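Phosphoinositol-specific phospholipase C (Pseudomonas sp., PDB 5FYP) probably cleaves the phosphodiester bond of phosphoinositides in a calcium-dependent reaction. Local coordinates at residues Asn35-Val40 with Leu47-Trp52; Asp100-Ser105 with Ala141-Gly146; Asn219-Lys224 with Tyr255-Arg260; Gly223-Ser226 with Ser232-Tyr235. All coordinates share one frame; numbering follows the deposited sequence.

From the N terminus, contact 1 comes first. It closes the short loop between residues 35-40 and strand 46-52, beside the calcium ion. Contact 2 opens after it has closed and joins helix 94-107 to helix 133-144, with strand 114-120 between them in the chain. The two touch where Phe37 CE2 lies 3.7 Å from Val101 CG2. Contacts 3 and 4 lie on the other side of the chain's centre, start from the same part of the chain and share Gly223 and Lys224. Contact 4 closes first, on helix 230-233, and nests inside the longer loop that contact 3 closes at strand 258-262. The salt bridge Glu48-Arg260 ties contact 1 to contact 3.

Contact 1 of 4, residues Asn35-Val40 with Leu47-Trp52; sequences NTFSSV and LELDFW. With CA (calcium ion), chain I.
Phe37 packs its ring on Leu47 and Leu49 of strand 46-52. Leu47 CD2 sits over one ring face, 4.0 Å from the centroid and 22° off the normal, a CH-pi contact. It is displaced toward the rim. Leu49 CD2 comes in obliquely and reaches Phe37 CZ at 3.5 Å. The ring gets there because Phe37 CG stands anti to the backbone N (chi1 -165°). Val40 meets Leu47 tip to tip, with Val40 CG1 3.8 Å from Leu47 CG. Glu48 O is 3.6 Å from Phe37 CE1 and is a buried carbonyl with no polar partner in the model. With an alanine here instead of Phe37, a gap is likely to open beside Leu47 and Leu49, leaving both methyl groups without their aromatic neighbour.

Just before the ring, Thr36 OG1 accepts from Ser39 N at 3.0 Å, an ST motif. Ser39 OG also bonds back to Thr36 O, at 2.7 Å. These bonds shape the turn that carries Phe37. Val101 of helix 94-107 also packs on the ring.

Glu48 points away from this apolar side. Its OE2 binds the calcium ion at 2.4 Å, and its OE1 pairs with Arg260. Asp50 OD1 binds the same ion at 2.3 Å. Asn27, Asp119 and two waters complete the site. The arrangement is that of a TIM-barrel-type strand, apolar on one side and supplying calcium ligands on the other.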
loop_
_atom_site.group_PDB
_atom_site.type_symbol
_atom_site.label_atom_id
_atom_site.label_comp_id
_atom_site.label_asym_id
_atom_site.label_seq_id
_atom_site.Cartn_x
_atom_site.Cartn_y
_atom_site.Cartn_z
ATOM N N ASN A 35 -10.312 -16.263 6.358
ATOM C CA ASN A 35 -9.854 -17.422 7.135
ATOM C C ASN A 35 -8.321 -17.515 7.178
ATOM O O ASN A 35 -7.753 -17.852 8.204
ATOM C CB ASN A 35 -10.508 -18.689 6.625
ATOM C CG ASN A 35 -12.017 -18.735 6.927
ATOM O OD1 ASN A 35 -12.525 -18.042 7.831
ATOM N ND2 ASN A 35 -12.741 -19.543 6.172
ATOM N N THR A 36 -7.685 -17.158 6.066
ATOM C CA THR A 36 -6.228 -17.051 5.986
ATOM C C THR A 36 -5.894 -15.779 5.235
ATOM O O THR A 36 -6.644 -15.339 4.348
ATOM C CB THR A 36 -5.579 -18.244 5.278
ATOM O OG1 THR A 36 -5.951 -18.203 3.907
ATOM C CG2 THR A 36 -5.973 -19.578 5.908
ATOM N N PHE A 37 -4.744 -15.212 5.525
ATOM C CA PHE A 37 -4.297 -14.015 4.817
ATOM C C PHE A 37 -4.121 -14.352 3.323
ATOM O O PHE A 37 -4.547 -13.586 2.455
ATOM C CB PHE A 37 -3.007 -13.495 5.427
ATOM C CG PHE A 37 -2.629 -12.084 5.017
ATOM C CD1 PHE A 37 -3.526 -11.034 5.157
ATOM C CD2 PHE A 37 -1.366 -11.810 4.513
ATOM C CE1 PHE A 37 -3.156 -9.744 4.817
ATOM C CE2 PHE A 37 -0.997 -10.530 4.155
ATOM C CZ PHE A 37 -1.886 -9.498 4.319
ATOM N N SER A 38 -3.511 -15.503 3.042
ATOM C CA SER A 38 -3.254 -15.891 1.654
ATOM C C SER A 38 -4.543 -16.018 0.842
ATOM O O SER A 38 -4.551 -15.709 -0.354
ATOM C CB SER A 38 -2.451 -17.186 1.608
ATOM O OG SER A 38 -3.180 -18.289 2.083
ATOM N N SER A 39 -5.636 -16.455 1.475
ATOM C CA SER A 39 -6.904 -16.624 0.764
ATOM C C SER A 39 -7.443 -15.315 0.200
ATOM O O SER A 39 -8.235 -15.352 -0.742
ATOM C CB SER A 39 -7.966 -17.266 1.653
ATOM O OG SER A 39 -8.438 -16.395 2.652
ATOM N N VAL A 40 -7.046 -14.169 0.762
ATOM C CA VAL A 40 -7.508 -12.870 0.279
ATOM C C VAL A 40 -7.139 -12.728 -1.213
ATOM O O VAL A 40 -7.893 -12.123 -2.006
ATOM C CB VAL A 40 -6.931 -11.735 1.126
ATOM C CG1 VAL A 40 -7.340 -10.407 0.542
ATOM C CG2 VAL A 40 -7.396 -11.869 2.548
ATOM N N LEU A 47 -3.920 -5.694 -0.390
ATOM C CA LEU A 47 -4.101 -6.228 0.980
ATOM C C LEU A 47 -3.610 -5.228 1.990
ATOM O O LEU A 47 -3.133 -4.151 1.632
ATOM C CB LEU A 47 -3.317 -7.563 1.148
ATOM C CG LEU A 47 -3.903 -8.819 0.461
ATOM C CD1 LEU A 47 -4.170 -8.820 -1.008
ATOM C CD2 LEU A 47 -3.056 -9.996 0.864
ATOM N N GLU A 48 -3.774 -5.531 3.279
ATOM C CA GLU A 48 -3.441 -4.580 4.351
ATOM C C GLU A 48 -2.968 -5.343 5.577
ATOM O O GLU A 48 -3.552 -6.357 5.941
ATOM C CB GLU A 48 -4.635 -3.701 4.716
ATOM C CG GLU A 48 -4.348 -2.663 5.791
ATOM C CD GLU A 48 -5.443 -1.635 5.968
ATOM O OE1 GLU A 48 -6.564 -1.864 5.480
ATOM O OE2 GLU A 48 -5.165 -0.591 6.626
ATOM N N LEU A 49 -1.948 -4.788 6.226
ATOM C CA LEU A 49 -1.407 -5.266 7.484
ATOM C C LEU A 49 -1.260 -4.098 8.433
ATOM O O LEU A 49 -0.603 -3.120 8.090
ATOM C CB LEU A 49 -0.033 -5.937 7.278
ATOM C CG LEU A 49 -0.072 -7.237 6.505
ATOM C CD1 LEU A 49 1.264 -7.596 5.908
ATOM C CD2 LEU A 49 -0.606 -8.366 7.386
ATOM N N ASP A 50 -1.797 -4.224 9.660
ATOM C CA ASP A 50 -1.539 -3.252 10.723
ATOM C C ASP A 50 -0.389 -3.780 11.566
ATOM O O ASP A 50 -0.460 -4.926 12.054
ATOM C CB ASP A 50 -2.762 -3.082 11.632
ATOM C CG ASP A 50 -3.938 -2.379 10.967
ATOM O OD1 ASP A 50 -3.796 -1.855 9.864
ATOM O OD2 ASP A 50 -5.029 -2.374 11.592
ATOM N N PHE A 51 0.655 -2.959 11.762
ATOM C CA PHE A 51 1.841 -3.496 12.428
ATOM C C PHE A 51 2.314 -2.621 13.567
ATOM O O PHE A 51 2.327 -1.386 13.499
ATOM C CB PHE A 51 2.947 -3.836 11.413
ATOM C CG PHE A 51 3.649 -2.655 10.788
ATOM C CD1 PHE A 51 3.124 -1.947 9.706
ATOM C CD2 PHE A 51 4.913 -2.286 11.236
ATOM C CE1 PHE A 51 3.819 -0.906 9.117
ATOM C CE2 PHE A 51 5.620 -1.265 10.635
ATOM C CZ PHE A 51 5.076 -0.569 9.587
ATOM N N TRP A 52 2.700 -3.316 14.627
ATOM C CA TRP A 52 3.040 -2.743 15.944
ATOM C C TRP A 52 4.463 -3.094 16.285
ATOM O O TRP A 52 4.947 -4.206 16.013
ATOM C CB TRP A 52 2.094 -3.318 17.010
ATOM C CG TRP A 52 0.650 -2.950 16.813
ATOM C CD1 TRP A 52 -0.234 -3.492 15.938
ATOM C CD2 TRP A 52 -0.052 -1.901 17.484
ATOM N NE1 TRP A 52 -1.434 -2.835 16.021
ATOM C CE2 TRP A 52 -1.354 -1.861 16.965
ATOM C CE3 TRP A 52 0.302 -0.988 18.472
ATOM C CZ2 TRP A 52 -2.300 -0.929 17.387
ATOM C CZ3 TRP A 52 -0.635 -0.063 18.893
ATOM C CH2 TRP A 52 -1.917 -0.038 18.345
HETATM CA CA CA I . -5.498 -0.547 8.993
HETATM O O HOH W 1 -6.469 -0.111 11.166
HETATM O O HOH W 2 -7.325 0.975 8.645
#

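Contact 2 of 4, residues Asp100-Ser105 with Ala141-Gly146; sequences DVKNWS and ARVFQG
Phe144 CG stands anti to its own carbonyl carbon (chi1 -68°), and this turn brings the ring to Val101 and Lys102. On the other helix, Lys102 CG is anti to the backbone N (chi1 -170°). A bend at chi2 (-89°) then runs the chain past the end of helix 133-144.

Val101 CG1 meets the Phe144 ring at its edge, near the ring plane, 4.1 Å from CE1. The Lys102 backbone approaches the same corner obliquely, with N 3.9 Å from Phe144 CE1. Lys102 CB touches that carbon too, and also Val143 CG1 at 4.1 Å. Val143 CG1 in turn lies over the centre of the Phe144 ring face, 4.0 Å above the plane. The ring is therefore packed from above by its chain neighbour and at its rim by the other helix.

Lys102 CG lies 3.4 Å from Val143 O, so the aliphatic part of the lysine packs beside that carbonyl. Its ammonium group continues past it to a salt bridge with Asp106 on its own helix. The stem of Lys102 lies within the contact and only its charged end leads out, while Val101, Val143 and Phe144 are buried.

Deeper in, Phe144 reaches Leu116 of strand 114-120 and Val184 and Leu186 of strand 184-189. Val101 also rests on Leu116. Two neighbouring helices are packed side by side over parallel strands here, the outer layer of a TIM-barrel-type fold.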
loop_
_atom_site.group_PDB
_atom_site.type_symbol
_atom_site.label_atom_id
_atom_site.label_comp_id
_atom_site.label_asym_id
_atom_site.label_seq_id
_atom_site.Cartn_x
_atom_site.Cartn_y
_atom_site.Cartn_z
ATOM N N ASP A 100 3.695 -14.974 3.633
ATOM C CA ASP A 100 2.497 -15.550 3.004
ATOM C C ASP A 100 2.276 -14.921 1.616
ATOM O O ASP A 100 1.942 -15.608 0.651
ATOM C CB ASP A 100 1.260 -15.305 3.859
ATOM C CG ASP A 100 1.162 -16.247 5.037
ATOM O OD1 ASP A 100 1.889 -17.253 5.075
ATOM O OD2 ASP A 100 0.334 -15.937 5.910
ATOM N N VAL A 101 2.502 -13.619 1.489
ATOM C CA VAL A 101 2.369 -12.925 0.195
ATOM C C VAL A 101 3.470 -13.382 -0.756
ATOM O O VAL A 101 3.218 -13.671 -1.923
ATOM C CB VAL A 101 2.367 -11.402 0.378
ATOM C CG1 VAL A 101 2.267 -10.713 -0.969
ATOM C CG2 VAL A 101 1.213 -10.997 1.274
ATOM N N LYS A 102 4.690 -13.426 -0.257
ATOM C CA LYS A 102 5.837 -13.839 -1.072
ATOM C C LYS A 102 5.619 -15.250 -1.653
ATOM O O LYS A 102 5.838 -15.508 -2.829
ATOM C CB LYS A 102 7.089 -13.759 -0.221
ATOM C CG LYS A 102 8.389 -13.918 -0.991
ATOM C CD LYS A 102 8.845 -15.328 -1.125
ATOM C CE LYS A 102 10.226 -15.343 -1.752
ATOM N NZ LYS A 102 10.667 -16.694 -2.139
ATOM N N ASN A 103 5.160 -16.156 -0.796
ATOM C CA ASN A 103 4.896 -17.523 -1.218
ATOM C C ASN A 103 3.769 -17.618 -2.246
ATOM O O ASN A 103 3.888 -18.347 -3.213
ATOM C CB ASN A 103 4.587 -18.400 -0.010
ATOM C CG ASN A 103 5.798 -18.639 0.872
ATOM O OD1 ASN A 103 6.942 -18.572 0.425
ATOM N ND2 ASN A 103 5.551 -18.909 2.137
ATOM N N TRP A 104 2.683 -16.870 -2.036
ATOM C CA TRP A 104 1.602 -16.845 -3.025
ATOM C C TRP A 104 2.159 -16.340 -4.357
ATOM O O TRP A 104 1.897 -16.906 -5.423
ATOM C CB TRP A 104 0.424 -15.982 -2.540
ATOM C CG TRP A 104 -0.740 -16.001 -3.489
ATOM C CD1 TRP A 104 -1.862 -16.777 -3.383
ATOM C CD2 TRP A 104 -0.894 -15.242 -4.691
ATOM N NE1 TRP A 104 -2.698 -16.558 -4.426
ATOM C CE2 TRP A 104 -2.123 -15.630 -5.258
ATOM C CE3 TRP A 104 -0.114 -14.268 -5.346
ATOM C CZ2 TRP A 104 -2.584 -15.101 -6.458
ATOM C CZ3 TRP A 104 -0.577 -13.755 -6.535
ATOM C CH2 TRP A 104 -1.810 -14.147 -7.061
ATOM N N SER A 105 2.964 -15.284 -4.300
ATOM C CA SER A 105 3.576 -14.719 -5.518
ATOM C C SER A 105 4.419 -15.775 -6.263
ATOM O O SER A 105 4.270 -15.956 -7.475
ATOM C CB SER A 105 4.422 -13.515 -5.167
ATOM O OG SER A 105 5.206 -13.073 -6.267
ATOM N N ALA A 141 12.976 -6.083 2.140
ATOM C CA ALA A 141 13.875 -6.500 1.060
ATOM C C ALA A 141 14.315 -7.956 1.232
ATOM O O ALA A 141 14.408 -8.690 0.276
ATOM C CB ALA A 141 15.091 -5.586 0.985
ATOM N N ARG A 142 14.569 -8.347 2.463
ATOM C CA ARG A 142 14.957 -9.743 2.749
ATOM C C ARG A 142 13.841 -10.720 2.397
ATOM O O ARG A 142 14.077 -11.772 1.828
ATOM C CB ARG A 142 15.359 -9.895 4.207
ATOM C CG ARG A 142 15.812 -11.283 4.573
ATOM C CD ARG A 142 16.566 -11.258 5.904
ATOM N NE ARG A 142 15.760 -10.686 6.985
ATOM C CZ ARG A 142 14.733 -11.303 7.569
ATOM N NH1 ARG A 142 14.361 -12.513 7.192
ATOM N NH2 ARG A 142 14.067 -10.690 8.538
ATOM N N VAL A 143 12.603 -10.341 2.705
ATOM C CA VAL A 143 11.473 -11.201 2.379
ATOM C C VAL A 143 11.212 -11.232 0.871
ATOM O O VAL A 143 11.144 -12.302 0.270
ATOM C CB VAL A 143 10.197 -10.750 3.113
ATOM C CG1 VAL A 143 8.977 -11.519 2.619
ATOM C CG2 VAL A 143 10.352 -10.948 4.608
ATOM N N PHE A 144 11.084 -10.066 0.245
ATOM C CA PHE A 144 10.603 -9.993 -1.136
ATOM C C PHE A 144 11.670 -10.008 -2.209
ATOM O O PHE A 144 11.357 -10.335 -3.349
ATOM C CB PHE A 144 9.713 -8.762 -1.327
ATOM C CG PHE A 144 8.410 -8.857 -0.571
ATOM C CD1 PHE A 144 7.436 -9.740 -1.001
ATOM C CD2 PHE A 144 8.163 -8.089 0.545
ATOM C CE1 PHE A 144 6.240 -9.874 -0.332
ATOM C CE2 PHE A 144 6.970 -8.215 1.231
ATOM C CZ PHE A 144 6.001 -9.109 0.813
ATOM N N GLN A 145 12.893 -9.632 -1.830
ATOM C CA GLN A 145 14.025 -9.582 -2.702
ATOM C C GLN A 145 13.682 -8.798 -3.965
ATOM O O GLN A 145 13.116 -7.697 -3.908
ATOM C CB GLN A 145 14.466 -11.029 -2.962
ATOM C CG GLN A 145 14.890 -11.795 -1.719
ATOM N N GLY A 146 13.854 -9.404 -5.117
ATOM C CA GLY A 146 13.646 -8.696 -6.347
ATOM C C GLY A 146 12.219 -8.503 -6.763
ATOM O O GLY A 146 11.983 -7.921 -7.810
#

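Contact 3 of 4, residues Asn219-Lys224 with Tyr255-Arg260; sequences NDISGK and YSHIGR
The contact joins the short helix 219-222 to the turn that leads from helix 249-254 into strand 258-262, one of the parallel strands of the fold. Ser256 takes a positive phi in that turn and completes a Schellman motif at the helix end. Tyr255 and His257, the residues before and after it, both face helix 219-222.

Ile221 CG2 makes the apolar part. It crosses the base of the tyrosine obliquely, 3.8 Å from Tyr255 CG, and also comes 4.0 Å from His257 ND1. The branch is directed there because Ile221 CG2 stands anti to the backbone N, with CG1 anti to the carbonyl carbon (chi1 -53°). Ser222 meets the far end of the ring, with its CB 3.4 Å from Tyr255 CZ. Tyr255 thus runs along both residues, Ile221 at its root and Ser222 near its hydroxyl. Cut back to alanine, Tyr255 would probably leave Ser222 CB without its cover and uncover part of Ile221 CG2.

The imidazole of His257 presents its edge to the helix. Ile221 O lies near the ring plane at the edge, 3.1 Å from His257 CE1. Tyr255 CB packs on one face of this ring, 3.7 Å above the plane and offset toward the rim. Both ring nitrogens have partners: ND1 bonds Asn239 OD1 and NE2 bonds Gln166 O.

These two bonds would fix the rotation of the imidazole and turn its CE1 edge to the helix carbonyl. Both partners are oxygens, consistent with protons on both nitrogens, which would make CE1-H more polar and favour its approach to Ile221 O.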
loop_
_atom_site.group_PDB
_atom_site.type_symbol
_atom_site.label_atom_id
_atom_site.label_comp_id
_atom_site.label_asym_id
_atom_site.label_seq_id
_atom_site.Cartn_x
_atom_site.Cartn_y
_atom_site.Cartn_z
ATOM N N ASN A 219 -2.423 20.672 -0.843
ATOM C CA ASN A 219 -1.009 20.606 -0.442
ATOM C C ASN A 219 -0.553 19.185 -0.162
ATOM O O ASN A 219 0.621 18.876 -0.335
ATOM C CB ASN A 219 -0.709 21.483 0.751
ATOM C CG ASN A 219 -1.447 21.032 1.979
ATOM O OD1 ASN A 219 -2.674 20.973 1.946
ATOM N ND2 ASN A 219 -0.726 20.717 3.046
ATOM N N ASP A 220 -1.474 18.319 0.297
ATOM C CA ASP A 220 -1.124 16.946 0.620
ATOM C C ASP A 220 -0.863 16.118 -0.631
ATOM O O ASP A 220 -0.249 15.064 -0.546
ATOM C CB ASP A 220 -2.217 16.313 1.476
ATOM C CG ASP A 220 -2.450 17.032 2.788
ATOM O OD1 ASP A 220 -1.461 17.538 3.384
ATOM O OD2 ASP A 220 -3.624 17.058 3.267
ATOM N N ILE A 221 -1.350 16.606 -1.771
ATOM C CA ILE A 221 -1.086 16.008 -3.083
ATOM C C ILE A 221 0.173 16.622 -3.702
ATOM O O ILE A 221 1.073 15.882 -4.106
ATOM C CB ILE A 221 -2.270 16.196 -4.036
ATOM C CG1 ILE A 221 -3.595 15.702 -3.444
ATOM C CG2 ILE A 221 -1.971 15.586 -5.397
ATOM C CD1 ILE A 221 -4.154 14.383 -3.751
ATOM N N SER A 222 0.248 17.957 -3.772
ATOM C CA SER A 222 1.189 18.647 -4.654
ATOM C C SER A 222 2.044 19.726 -4.034
ATOM O O SER A 222 2.730 20.431 -4.746
ATOM C CB SER A 222 0.382 19.238 -5.819
ATOM O OG SER A 222 -0.654 20.059 -5.367
ATOM N N GLY A 223 1.961 19.910 -2.717
ATOM C CA GLY A 223 2.726 20.939 -2.034
ATOM C C GLY A 223 3.468 20.395 -0.839
ATOM O O GLY A 223 3.849 19.217 -0.821
ATOM N N LYS A 224 3.700 21.252 0.135
ATOM C CA LYS A 224 4.252 20.807 1.411
ATOM C C LYS A 224 3.115 20.082 2.142
ATOM O O LYS A 224 2.118 20.692 2.535
ATOM C CB LYS A 224 4.787 21.953 2.259
ATOM C CG LYS A 224 5.324 21.452 3.602
ATOM C CD LYS A 224 5.472 22.534 4.644
ATOM C CE LYS A 224 5.655 21.964 6.048
ATOM N NZ LYS A 224 4.537 21.037 6.478
ATOM N N TYR A 255 -2.818 13.877 -10.683
ATOM C CA TYR A 255 -1.374 13.885 -10.431
ATOM C C TYR A 255 -0.696 12.540 -10.650
ATOM O O TYR A 255 0.509 12.423 -10.392
ATOM C CB TYR A 255 -1.056 14.423 -9.010
ATOM C CG TYR A 255 -0.786 15.908 -9.008
ATOM C CD1 TYR A 255 -1.820 16.841 -9.091
ATOM C CD2 TYR A 255 0.526 16.377 -8.995
ATOM C CE1 TYR A 255 -1.510 18.199 -9.143
ATOM C CE2 TYR A 255 0.825 17.707 -9.036
ATOM C CZ TYR A 255 -0.196 18.626 -9.142
ATOM O OH TYR A 255 0.162 19.954 -9.213
ATOM N N SER A 256 -1.438 11.531 -11.140
ATOM C CA SER A 256 -0.873 10.167 -11.282
ATOM C C SER A 256 -0.299 9.670 -9.968
ATOM O O SER A 256 0.710 8.966 -9.937
ATOM C CB SER A 256 0.126 10.057 -12.412
ATOM O OG SER A 256 -0.551 10.359 -13.628
ATOM N N HIS A 257 -0.979 10.022 -8.855
ATOM C CA HIS A 257 -0.687 9.377 -7.571
ATOM C C HIS A 257 -1.728 8.297 -7.322
ATOM O O HIS A 257 -2.901 8.480 -7.619
ATOM C CB HIS A 257 -0.783 10.376 -6.411
ATOM C CG HIS A 257 0.233 11.481 -6.437
ATOM N ND1 HIS A 257 0.342 12.338 -5.379
ATOM C CD2 HIS A 257 1.133 11.894 -7.341
ATOM C CE1 HIS A 257 1.269 13.242 -5.637
ATOM N NE2 HIS A 257 1.752 13.010 -6.830
ATOM N N ILE A 258 -1.328 7.181 -6.711
ATOM C CA ILE A 258 -2.281 6.108 -6.425
ATOM C C ILE A 258 -3.081 6.469 -5.191
ATOM O O ILE A 258 -2.536 6.533 -4.061
ATOM C CB ILE A 258 -1.594 4.754 -6.257
ATOM C CG1 ILE A 258 -0.685 4.426 -7.433
ATOM C CG2 ILE A 258 -2.622 3.660 -6.028
ATOM C CD1 ILE A 258 -1.349 4.440 -8.786
ATOM N N GLY A 259 -4.380 6.705 -5.376
ATOM C CA GLY A 259 -5.280 7.069 -4.278
ATOM C C GLY A 259 -5.963 5.875 -3.693
ATOM O O GLY A 259 -6.486 5.037 -4.431
ATOM N N ARG A 260 -6.015 5.838 -2.362
ATOM C CA ARG A 260 -6.761 4.812 -1.623
ATOM C C ARG A 260 -7.794 5.507 -0.755
ATOM O O ARG A 260 -7.485 6.502 -0.089
ATOM C CB ARG A 260 -5.840 3.972 -0.762
ATOM C CG ARG A 260 -6.547 2.863 0.005
ATOM C CD ARG A 260 -5.554 1.801 0.476
ATOM N NE ARG A 260 -6.137 0.716 1.264
ATOM C CZ ARG A 260 -6.423 0.815 2.533
ATOM N NH1 ARG A 260 -6.289 1.973 3.169
ATOM N NH2 ARG A 260 -6.889 -0.261 3.171
#

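Contact 4 of 4, residues Gly223-Ser226 with Ser232-Tyr235; sequences GKVS and SSGY
Ser233 meets Val225 through its hydroxyl. Ser232, at the start of the second segment, faces helix 193-203, where its OG bonds Ser197 O. Its backbone O accepts from Tyr235 N at 3.1 Å and lies in plane at the edge of the tyrosine ring.

Ser233 comes next and carries the contact. Its OG stands anti to the carbonyl carbon (chi1 -65°), which turns the hydroxyl to the loop 223-226. There it accepts from Val225 N at 2.9 Å, with an almost straight N-H...O angle of 168°. The same OG is also hydrogen-bonded to Ser229 O, one turn back. The hydroxyl therefore links a loop amide to a carbonyl near the beginning of helix 230-233. Around this bond the packing is close. Val225 CG2 stands beside the backbone N and comes 3.4 Å from Ser233 OG, so this methyl flanks the hydroxyl. Ser233 CB lies 3.4 Å from Gly223 O, whose polar partner is Gln166 NE2.

Gly234 bonds through its backbone to Gln166. The side chain of Tyr235 touches Ala162 and Thr204.

Val225 lies in the loop linking helix 219-222 to helix 230-233, and Ser233 on the latter helix. Strand 238-242 comes next in the chain. Val225 and Ser233 both rest on Gln166 of helix 165-168. Val225 also touches Asn193 at the start of helix 193-203, and Ser232 packs on Ala200 and Glu201 further along it.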
loop_
_atom_site.group_PDB
_atom_site.type_symbol
_atom_site.label_atom_id
_atom_site.label_comp_id
_atom_site.label_asym_id
_atom_site.label_seq_id
_atom_site.Cartn_x
_atom_site.Cartn_y
_atom_site.Cartn_z
ATOM N N GLY A 223 1.961 19.910 -2.717
ATOM C CA GLY A 223 2.726 20.939 -2.034
ATOM C C GLY A 223 3.468 20.395 -0.839
ATOM O O GLY A 223 3.849 19.217 -0.821
ATOM N N LYS A 224 3.700 21.252 0.135
ATOM C CA LYS A 224 4.252 20.807 1.411
ATOM C C LYS A 224 3.115 20.082 2.142
ATOM O O LYS A 224 2.118 20.692 2.535
ATOM C CB LYS A 224 4.787 21.953 2.259
ATOM C CG LYS A 224 5.324 21.452 3.602
ATOM C CD LYS A 224 5.472 22.534 4.644
ATOM C CE LYS A 224 5.655 21.964 6.048
ATOM N NZ LYS A 224 4.537 21.037 6.478
ATOM N N VAL A 225 3.269 18.769 2.249
ATOM C CA VAL A 225 2.230 17.932 2.837
ATOM C C VAL A 225 2.119 18.244 4.327
ATOM O O VAL A 225 3.130 18.443 5.009
ATOM C CB VAL A 225 2.603 16.459 2.602
ATOM C CG1 VAL A 225 1.644 15.508 3.292
ATOM C CG2 VAL A 225 2.671 16.144 1.118
ATOM N N SER A 226 0.892 18.275 4.842
ATOM C CA SER A 226 0.672 18.510 6.256
ATOM C C SER A 226 1.464 17.512 7.080
ATOM O O SER A 226 1.455 16.305 6.810
ATOM C CB SER A 226 -0.804 18.332 6.579
ATOM O OG SER A 226 -1.590 19.192 5.774
ATOM N N SER A 232 10.497 15.578 2.124
ATOM C CA SER A 232 9.732 14.330 2.138
ATOM C C SER A 232 8.520 14.371 1.227
ATOM O O SER A 232 8.129 13.355 0.615
ATOM C CB SER A 232 9.322 13.952 3.537
ATOM O OG SER A 232 10.482 13.615 4.267
ATOM N N SER A 233 7.888 15.539 1.142
ATOM C CA SER A 233 6.721 15.735 0.280
ATOM C C SER A 233 7.027 15.359 -1.170
ATOM O O SER A 233 6.186 14.850 -1.874
ATOM C CB SER A 233 6.240 17.153 0.372
ATOM O OG SER A 233 5.763 17.478 1.673
ATOM N N GLY A 234 8.261 15.650 -1.598
ATOM C CA GLY A 234 8.648 15.390 -2.980
ATOM C C GLY A 234 8.634 13.923 -3.388
ATOM O O GLY A 234 8.568 13.635 -4.570
ATOM N N TYR A 235 8.665 12.999 -2.409
ATOM C CA TYR A 235 8.614 11.565 -2.677
ATOM C C TYR A 235 7.204 11.026 -2.819
ATOM O O TYR A 235 7.022 9.845 -3.066
ATOM C CB TYR A 235 9.365 10.788 -1.582
ATOM C CG TYR A 235 10.855 11.028 -1.551
ATOM C CD1 TYR A 235 11.726 10.253 -2.327
ATOM C CD2 TYR A 235 11.395 12.049 -0.819
ATOM C CE1 TYR A 235 13.092 10.491 -2.322
ATOM C CE2 TYR A 235 12.768 12.302 -0.816
ATOM C CZ TYR A 235 13.610 11.528 -1.586
ATOM O OH TYR A 235 14.956 11.757 -1.637
#